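Local coordinates for protein 2-pyrone-4,6-dicarboxylic acid hydrolase, putative (Pseudomonas putida, PDB 2FFI) that probably acts as a 2-pyrone-4,6-dicarboxylate lactonase, a hydrolase of the amidohydrolase family with a TIM-barrel fold, at residues 192-197 with 224-229; 253-258 with 267-272. All coordinates share one frame; numbering follows the deposited sequence.

Interaction 1 (192-197 with 224-229)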
# COMPACT_ATOMS: atom_id res chain seq x y z
N GLY A 192 -0.70 -17.37 -5.72
CA GLY A 192 -0.32 -16.96 -4.38
C GLY A 192 0.68 -15.82 -4.35
O GLY A 192 1.18 -15.46 -3.29
N LYS A 193 0.96 -15.26 -5.52
CA LYS A 193 1.91 -14.17 -5.63
C LYS A 193 1.16 -12.83 -5.66
O LYS A 193 1.76 -11.78 -5.87
CB LYS A 193 2.77 -14.35 -6.88
CG LYS A 193 3.67 -15.61 -6.89
CD LYS A 193 5.12 -15.35 -6.41
CE LYS A 193 5.86 -14.37 -7.33
NZ LYS A 193 7.29 -14.17 -6.97
N VAL A 194 -0.14 -12.87 -5.42
CA VAL A 194 -0.93 -11.64 -5.42
C VAL A 194 -1.50 -11.26 -4.05
O VAL A 194 -2.23 -12.03 -3.41
CB VAL A 194 -2.06 -11.70 -6.47
CG1 VAL A 194 -2.77 -13.03 -6.41
CG2 VAL A 194 -3.04 -10.54 -6.26
N TRP A 195 -1.14 -10.06 -3.61
CA TRP A 195 -1.57 -9.51 -2.34
C TRP A 195 -2.53 -8.38 -2.59
O TRP A 195 -2.45 -7.66 -3.59
CB TRP A 195 -0.38 -8.96 -1.56
CG TRP A 195 0.37 -9.98 -0.80
CD1 TRP A 195 0.23 -10.30 0.52
CD2 TRP A 195 1.36 -10.86 -1.32
NE1 TRP A 195 1.07 -11.33 0.85
CE2 TRP A 195 1.77 -11.70 -0.26
CE3 TRP A 195 1.93 -11.03 -2.59
CZ2 TRP A 195 2.74 -12.68 -0.42
CZ3 TRP A 195 2.89 -12.01 -2.75
CH2 TRP A 195 3.28 -12.83 -1.67
N VAL A 196 -3.46 -8.23 -1.66
CA VAL A 196 -4.43 -7.17 -1.76
C VAL A 196 -4.53 -6.47 -0.42
O VAL A 196 -4.67 -7.11 0.63
CB VAL A 196 -5.80 -7.74 -2.16
CG1 VAL A 196 -6.14 -8.91 -1.27
CG2 VAL A 196 -6.85 -6.65 -2.08
N LYS A 197 -4.43 -5.14 -0.46
CA LYS A 197 -4.50 -4.33 0.75
C LYS A 197 -5.91 -3.84 1.03
O LYS A 197 -6.59 -3.30 0.15
CB LYS A 197 -3.56 -3.12 0.65
CG LYS A 197 -2.18 -3.38 1.19
CD LYS A 197 -1.40 -2.10 1.49
CE LYS A 197 -0.48 -1.70 0.35
NZ LYS A 197 0.69 -0.90 0.80
N ALA A 224 -11.79 -15.15 0.59
CA ALA A 224 -12.28 -16.45 0.15
C ALA A 224 -11.53 -16.94 -1.09
O ALA A 224 -11.45 -18.14 -1.33
CB ALA A 224 -13.78 -16.37 -0.14
N HIS A 225 -10.98 -16.01 -1.86
CA HIS A 225 -10.25 -16.33 -3.08
C HIS A 225 -8.74 -16.22 -2.93
O HIS A 225 -7.99 -16.94 -3.58
CB HIS A 225 -10.71 -15.43 -4.23
CG HIS A 225 -10.10 -15.79 -5.55
ND1 HIS A 225 -9.80 -14.86 -6.52
CD2 HIS A 225 -9.71 -16.99 -6.05
CE1 HIS A 225 -9.25 -15.46 -7.56
NE2 HIS A 225 -9.18 -16.76 -7.30
N TYR A 226 -8.29 -15.31 -2.09
CA TYR A 226 -6.86 -15.13 -1.89
C TYR A 226 -6.37 -15.72 -0.57
O TYR A 226 -5.28 -16.30 -0.52
CB TYR A 226 -6.50 -13.65 -1.96
CG TYR A 226 -6.57 -13.12 -3.36
CD1 TYR A 226 -5.73 -13.62 -4.35
CD2 TYR A 226 -7.46 -12.12 -3.70
CE1 TYR A 226 -5.78 -13.14 -5.65
CE2 TYR A 226 -7.53 -11.62 -5.00
CZ TYR A 226 -6.68 -12.13 -5.97
OH TYR A 226 -6.71 -11.61 -7.24
N GLY A 227 -7.18 -15.57 0.48
CA GLY A 227 -6.82 -16.09 1.78
C GLY A 227 -6.31 -15.01 2.71
O GLY A 227 -5.84 -13.97 2.26
N ALA A 228 -6.41 -15.26 4.02
CA ALA A 228 -5.96 -14.31 5.04
C ALA A 228 -4.47 -13.98 4.93
O ALA A 228 -4.05 -12.86 5.24
CB ALA A 228 -6.26 -14.87 6.42
N GLU A 229 -3.68 -14.95 4.49
CA GLU A 229 -2.24 -14.76 4.34
C GLU A 229 -1.90 -13.86 3.15
O GLU A 229 -0.74 -13.71 2.78
CB GLU A 229 -1.53 -16.12 4.18
CG GLU A 229 0.00 -16.04 4.35
CD GLU A 229 0.72 -17.38 4.27
OE1 GLU A 229 0.34 -18.32 5.02
OE2 GLU A 229 1.70 -17.50 3.48
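In a beta-alpha-beta unit of the TIM barrel, V194 and V196 of strand 194-199 meet Y226, at the C-terminal end of helix 208-225. The chain then turns at G227, whose phi is positive, and runs on to strand 231-234. The contact therefore lies at the return from helix to strand. V194 and V196 are two apart on the strand, so both side chains leave on the side of the Y226 ring. The V194 and Y226 side chains cross at about a right angle. Standing anti to the backbone N, V194 CG2 reaches the hydroxyl end of the ring, 3.9 Å from Y226 OH. V196 CG1 comes in obliquely on the other flank of the ring, 4.2 Å from Y226 CD2. The contact here is apolar, with no hydrogen bond between 192-197 and 224-229. H225 ND1 stands 4.1 Å above one face of the Y226 ring, toward its rim, and is hydrogen-bonded to L185 O. R230, just after 224-229, holds 192-197 at two points: its NE bonds G192 O and its backbone pairs with V196. W195 starts out in the other direction, where it packs on T272 and L276 of helix 262-276. With chi1 at -83°, its indole still swings back far enough to bring NE1 to 3.6 Å from E229 O, a contact without a hydrogen bond.

Interaction 2 (253-258 with 267-272)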
# COMPACT_ATOMS: atom_id res chain seq x y z
N GLU A 253 -11.25 2.48 13.71
CA GLU A 253 -12.66 2.31 14.04
C GLU A 253 -13.42 1.65 12.89
O GLU A 253 -14.36 0.90 13.12
CB GLU A 253 -13.27 3.66 14.36
CG GLU A 253 -12.81 4.25 15.70
CD GLU A 253 -13.43 5.61 15.99
OE1 GLU A 253 -14.51 5.91 15.42
OE2 GLU A 253 -12.85 6.37 16.81
N GLN A 254 -13.02 1.95 11.65
CA GLN A 254 -13.65 1.35 10.48
C GLN A 254 -13.14 -0.08 10.36
O GLN A 254 -13.82 -0.94 9.81
CB GLN A 254 -13.27 2.08 9.20
CG GLN A 254 -13.91 3.41 8.95
CD GLN A 254 -13.38 4.03 7.67
OE1 GLN A 254 -12.17 4.24 7.53
NE2 GLN A 254 -14.28 4.32 6.72
N PHE A 255 -11.93 -0.32 10.84
CA PHE A 255 -11.40 -1.67 10.77
C PHE A 255 -12.19 -2.51 11.75
O PHE A 255 -12.73 -3.56 11.39
CB PHE A 255 -9.91 -1.67 11.13
CG PHE A 255 -9.37 -3.02 11.46
CD1 PHE A 255 -9.19 -3.39 12.79
CD2 PHE A 255 -9.07 -3.92 10.46
CE1 PHE A 255 -8.72 -4.65 13.12
CE2 PHE A 255 -8.60 -5.18 10.77
CZ PHE A 255 -8.43 -5.54 12.11
N GLU A 256 -12.30 -2.02 12.98
CA GLU A 256 -13.04 -2.71 14.02
C GLU A 256 -14.47 -2.97 13.54
O GLU A 256 -15.08 -3.98 13.87
CB GLU A 256 -13.08 -1.84 15.27
CG GLU A 256 -11.74 -1.23 15.64
CD GLU A 256 -11.02 -2.01 16.71
OE1 GLU A 256 -10.54 -3.14 16.42
OE2 GLU A 256 -10.94 -1.50 17.85
N ALA A 257 -14.99 -2.05 12.73
CA ALA A 257 -16.35 -2.19 12.22
C ALA A 257 -16.54 -3.35 11.25
O ALA A 257 -17.61 -3.95 11.22
CB ALA A 257 -16.79 -0.88 11.55
N LEU A 258 -15.52 -3.66 10.45
CA LEU A 258 -15.62 -4.76 9.50
C LEU A 258 -16.12 -6.01 10.20
O LEU A 258 -16.79 -6.84 9.59
CB LEU A 258 -14.25 -5.04 8.87
CG LEU A 258 -13.65 -3.95 7.98
CD1 LEU A 258 -12.25 -4.35 7.56
CD2 LEU A 258 -14.53 -3.73 6.77
N ALA A 267 -4.06 -11.64 11.03
CA ALA A 267 -3.49 -11.74 9.70
C ALA A 267 -3.43 -10.34 9.07
O ALA A 267 -2.41 -9.95 8.53
CB ALA A 267 -4.34 -12.66 8.83
N LEU A 268 -4.52 -9.59 9.17
CA LEU A 268 -4.56 -8.28 8.59
C LEU A 268 -3.73 -7.25 9.32
O LEU A 268 -3.30 -6.25 8.71
CB LEU A 268 -6.01 -7.78 8.50
CG LEU A 268 -7.02 -8.61 7.70
CD1 LEU A 268 -8.39 -7.97 7.82
CD2 LEU A 268 -6.61 -8.70 6.24
N LEU A 269 -3.48 -7.47 10.60
CA LEU A 269 -2.72 -6.49 11.37
C LEU A 269 -1.30 -6.90 11.69
O LEU A 269 -0.52 -6.09 12.19
CB LEU A 269 -3.46 -6.19 12.67
CG LEU A 269 -4.96 -5.87 12.61
CD1 LEU A 269 -5.36 -5.42 14.00
CD2 LEU A 269 -5.29 -4.77 11.59
N LEU A 270 -0.93 -8.13 11.37
CA LEU A 270 0.41 -8.57 11.67
C LEU A 270 0.99 -9.66 10.75
O LEU A 270 1.87 -9.39 9.93
CB LEU A 270 0.46 -9.05 13.11
CG LEU A 270 1.86 -9.41 13.62
CD1 LEU A 270 2.68 -8.17 13.82
CD2 LEU A 270 1.73 -10.17 14.89
N ASP A 271 0.50 -10.89 10.91
CA ASP A 271 0.98 -12.04 10.15
C ASP A 271 1.30 -11.76 8.69
O ASP A 271 2.46 -11.84 8.30
CB ASP A 271 -0.02 -13.18 10.27
CG ASP A 271 0.05 -13.87 11.63
OD1 ASP A 271 0.65 -13.27 12.55
OD2 ASP A 271 -0.50 -15.00 11.76
N THR A 272 0.29 -11.43 7.90
CA THR A 272 0.51 -11.14 6.50
C THR A 272 1.57 -10.07 6.26
O THR A 272 2.60 -10.35 5.66
CB THR A 272 -0.78 -10.69 5.81
OG1 THR A 272 -1.77 -11.71 5.97
CG2 THR A 272 -0.56 -10.47 4.33
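The F255 ring has L269 over one face and L268 at its edge. L269 CD2 makes a CH-pi contact, 3.6 Å from the ring centroid and 28° off the ring normal. It sits over the outer part of the ring, nearest F255 CZ and CE2. The second methyl rests on the neighbouring corner: L269 CD1 is 3.6 Å from F255 CE1. The branch point follows close behind, with L269 CG 3.5 Å from F255 CZ. The two side chains come from opposite directions and overlap at their ends. L268 arrives elsewhere on the ring. Its CD1 lies near the ring plane, 4.1 Å from F255 CE2. W233 also meets F255, in an edge-to-face pair of rings. The CB of F255 already faces the other helix, and chi1 of 163° (CG anti to the backbone N) carries the ring on to the leucines.

These are the last two helices of the barrel chain, 248-258 and 262-276, which follow strand 231-234. Their backbones stay well apart here, with F255 CA 9.8 Å from L268 CA, so the gap is bridged by side chains alone. L268 and L269 are consecutive and leave their helix in different directions, which lets one take the edge and the other the face. L268 also packs on L231 and V198, and L269 on W233, so the same leucines join helix 262-276 to the strands. About one turn further along the helix from F255, L258 packs on A215 and L219 of helix 208-225. Helix 262-276 itself is irregular here, with a wider pi-type turn at 267-271. It is closed by the backbone bond from T272 N to A267 O, 3.1 Å long.

Overall arrangement
Interaction 1 closes along the chain before interaction 2 opens, and their centres are 14 Å apart. They meet through helix 262-276. T272 OG1 comes within 2.7 Å of A228 O, and A267 CB packs 3.6 Å from A228 O. T272 CG2 touches W195 CD1 at 3.9 Å. The helix that receives F255 in interaction 2 therefore also borders the turn and the tryptophan of interaction 1. Strand 231-234 touches both: L231 packs on Y226 and on L268, and W233 meets F255 and L269. TIM-barrel active sites sit at the C-terminal ends of the strands. Interaction 1 involves the start of strand 194-199, so it probably lies away from such a site.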